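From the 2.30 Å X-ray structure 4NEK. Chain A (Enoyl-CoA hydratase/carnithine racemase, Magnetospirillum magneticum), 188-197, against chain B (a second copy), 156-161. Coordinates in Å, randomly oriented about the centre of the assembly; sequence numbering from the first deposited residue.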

# COMPACT_ATOMS: atom_id res chain seq x y z
N ALA A 188 21.81 -12.92 -8.68
CA ALA A 188 20.90 -13.83 -9.35
C ALA A 188 20.12 -13.08 -10.40
O ALA A 188 19.88 -13.56 -11.48
CB ALA A 188 19.96 -14.48 -8.37
N ALA A 189 19.73 -11.87 -10.08
CA ALA A 189 19.03 -11.05 -11.06
C ALA A 189 19.94 -10.65 -12.25
O ALA A 189 19.50 -10.68 -13.39
CB ALA A 189 18.49 -9.80 -10.38
N ALA A 190 21.18 -10.33 -11.96
CA ALA A 190 22.14 -10.06 -13.03
C ALA A 190 22.33 -11.26 -13.95
O ALA A 190 22.39 -11.10 -15.17
CB ALA A 190 23.48 -9.65 -12.43
N ARG A 191 22.43 -12.46 -13.37
CA ARG A 191 22.60 -13.67 -14.17
C ARG A 191 21.39 -13.95 -14.99
O ARG A 191 21.48 -14.39 -16.13
CB ARG A 191 22.85 -14.87 -13.28
CG ARG A 191 24.25 -14.89 -12.74
CD ARG A 191 24.58 -16.24 -12.15
NE ARG A 191 25.83 -16.13 -11.40
CZ ARG A 191 25.95 -16.30 -10.08
NH1 ARG A 191 24.91 -16.63 -9.32
NH2 ARG A 191 27.15 -16.14 -9.50
N LYS A 192 20.23 -13.67 -14.44
CA LYS A 192 19.04 -13.92 -15.18
C LYS A 192 19.02 -12.99 -16.41
O LYS A 192 18.64 -13.39 -17.50
CB LYS A 192 17.84 -13.77 -14.28
CG LYS A 192 16.60 -14.27 -14.92
CD LYS A 192 15.41 -14.32 -13.97
CE LYS A 192 14.15 -14.65 -14.78
NZ LYS A 192 13.02 -15.09 -13.91
N LEU A 193 19.44 -11.75 -16.24
CA LEU A 193 19.54 -10.86 -17.37
C LEU A 193 20.63 -11.29 -18.35
O LEU A 193 20.46 -11.21 -19.57
CB LEU A 193 19.87 -9.47 -16.91
CG LEU A 193 18.75 -8.68 -16.27
CD1 LEU A 193 19.27 -7.39 -15.65
CD2 LEU A 193 17.66 -8.36 -17.29
N ALA A 194 21.73 -11.78 -17.80
CA ALA A 194 22.83 -12.20 -18.65
C ALA A 194 22.46 -13.42 -19.49
O ALA A 194 23.06 -13.64 -20.54
CB ALA A 194 24.04 -12.51 -17.82
N ALA A 195 21.49 -14.22 -19.04
CA ALA A 195 21.08 -15.37 -19.81
C ALA A 195 20.12 -15.00 -20.93
O ALA A 195 19.78 -15.84 -21.72
CB ALA A 195 20.46 -16.41 -18.91
N LYS A 196 19.64 -13.78 -20.99
CA LYS A 196 18.82 -13.36 -22.09
C LYS A 196 19.72 -13.10 -23.28
O LYS A 196 20.92 -12.96 -23.11
CB LYS A 196 18.14 -12.04 -21.79
CG LYS A 196 17.32 -12.00 -20.53
CD LYS A 196 16.38 -13.19 -20.40
CE LYS A 196 15.29 -12.84 -19.42
NZ LYS A 196 14.69 -14.05 -18.89
N PRO A 197 19.13 -12.98 -24.48
CA PRO A 197 19.92 -12.68 -25.64
C PRO A 197 20.34 -11.23 -25.66
O PRO A 197 19.52 -10.36 -25.84
CB PRO A 197 18.97 -12.99 -26.82
CG PRO A 197 17.62 -12.94 -26.25
CD PRO A 197 17.77 -13.39 -24.84
N LEU B 156 9.77 -6.40 -18.77
CA LEU B 156 10.23 -6.40 -20.13
C LEU B 156 11.61 -6.95 -20.32
O LEU B 156 11.91 -7.53 -21.37
CB LEU B 156 10.20 -4.98 -20.68
CG LEU B 156 8.82 -4.31 -20.69
CD1 LEU B 156 8.89 -2.95 -21.33
CD2 LEU B 156 7.78 -5.15 -21.41
N MSE B 157 12.48 -6.77 -19.34
CA MSE B 157 13.85 -7.21 -19.50
C MSE B 157 14.07 -8.55 -18.85
O MSE B 157 14.69 -9.42 -19.45
CB MSE B 157 14.78 -6.14 -18.98
CG MSE B 157 14.80 -4.92 -19.92
SE MSE B 157 15.96 -3.44 -19.20
CE MSE B 157 17.65 -4.41 -19.08
N LEU B 158 13.56 -8.76 -17.64
CA LEU B 158 13.54 -10.09 -17.04
C LEU B 158 12.45 -10.96 -17.67
O LEU B 158 12.48 -12.16 -17.53
CB LEU B 158 13.30 -10.03 -15.55
CG LEU B 158 14.42 -9.47 -14.69
CD1 LEU B 158 14.02 -9.49 -13.23
CD2 LEU B 158 15.70 -10.28 -14.85
N GLY B 159 11.46 -10.35 -18.26
CA GLY B 159 10.35 -11.11 -18.86
C GLY B 159 9.46 -11.85 -17.87
O GLY B 159 9.03 -12.93 -18.14
N GLU B 160 9.28 -11.30 -16.68
CA GLU B 160 8.59 -12.00 -15.63
C GLU B 160 7.12 -11.66 -15.57
O GLU B 160 6.73 -10.50 -15.71
CB GLU B 160 9.22 -11.67 -14.31
CG GLU B 160 10.53 -12.40 -14.10
CD GLU B 160 11.22 -12.02 -12.78
OE1 GLU B 160 10.69 -11.13 -12.04
OE2 GLU B 160 12.28 -12.63 -12.46
N PRO B 161 6.29 -12.67 -15.37
CA PRO B 161 4.86 -12.41 -15.22
C PRO B 161 4.56 -11.70 -13.91
O PRO B 161 5.36 -11.75 -12.99
CB PRO B 161 4.25 -13.81 -15.22
CG PRO B 161 5.31 -14.69 -14.74
CD PRO B 161 6.60 -14.09 -15.23

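Contacts between copies of one protein often follow a simple plan: an apolar side chain fills the middle, and long, charged side chains close over it, using their methylenes for packing and their ends for polar bonds. The meeting of a helical stretch of chain A with a short, mostly irregular segment of chain B illustrates this on a small scale, with 327 Å² buried between them, both sides summed.

Chain B enters the contact at B:Met157, deposited as selenomethionine; B:Leu156 before it lies out of reach. Its CB packs against CD2 of A:Leu193 at 4.0 Å, and with chi3 at p the terminal methyl CE of B:Met157 comes to 4.3 Å from the same CD2. The backbone takes part as well: the carbonyl O of B:Met157 lies 3.5 Å from CE of A:Lys196, a contact without a hydrogen bond.

B:Leu158 is the centre of the arrangement and the residue most covered by the opposing stretch. Its CA-to-CB bond points sideways, but the m, t rotamer brings the end of the side chain nearer to the helix, so that CD2 meets CD2 of A:Leu193 at 3.7 Å. A:Leu193 uses the same rotamer and also starts sideways, so the two branched leucines meet through their methyl groups. The same CD2 of B:Leu158 lies 4.1 Å from the carbonyl O of A:Ala189, one helical turn before A:Leu193, and 4.1 Å from CG of A:Lys192. The CB of A:Ala189 points sideways and stays 5.3 Å from CD2 of B:Leu158, so the approach is made by the backbone oxygen. The carbonyl O of B:Leu158 accepts a weak hydrogen bond from NZ of A:Lys196, at 3.2 Å. A:Lys196 points toward chain B, and two m torsions followed by two t torsions carry its amine to this oxygen.

At B:Gly159 the chain leaves helical geometry with positive phi, a conformation that by itself favours glycine. It is buried yet makes no contact of its own here.

B:Glu160 completes the contact. Its CA-to-CB bond is also sideways, but the m, t side chain brings the carboxylate within reach of A:Lys192, and NZ of that lysine donates a hydrogen bond to OE2 of B:Glu160 at 2.9 Å, part of a salt bridge. A:Lys192 points toward chain B with all four chi angles t, and this full extension lets one side chain pass its aliphatic portion along B:Leu158 and still deliver its charge to the glutamate. B:Pro161 lies beyond reach, and the contact ends there.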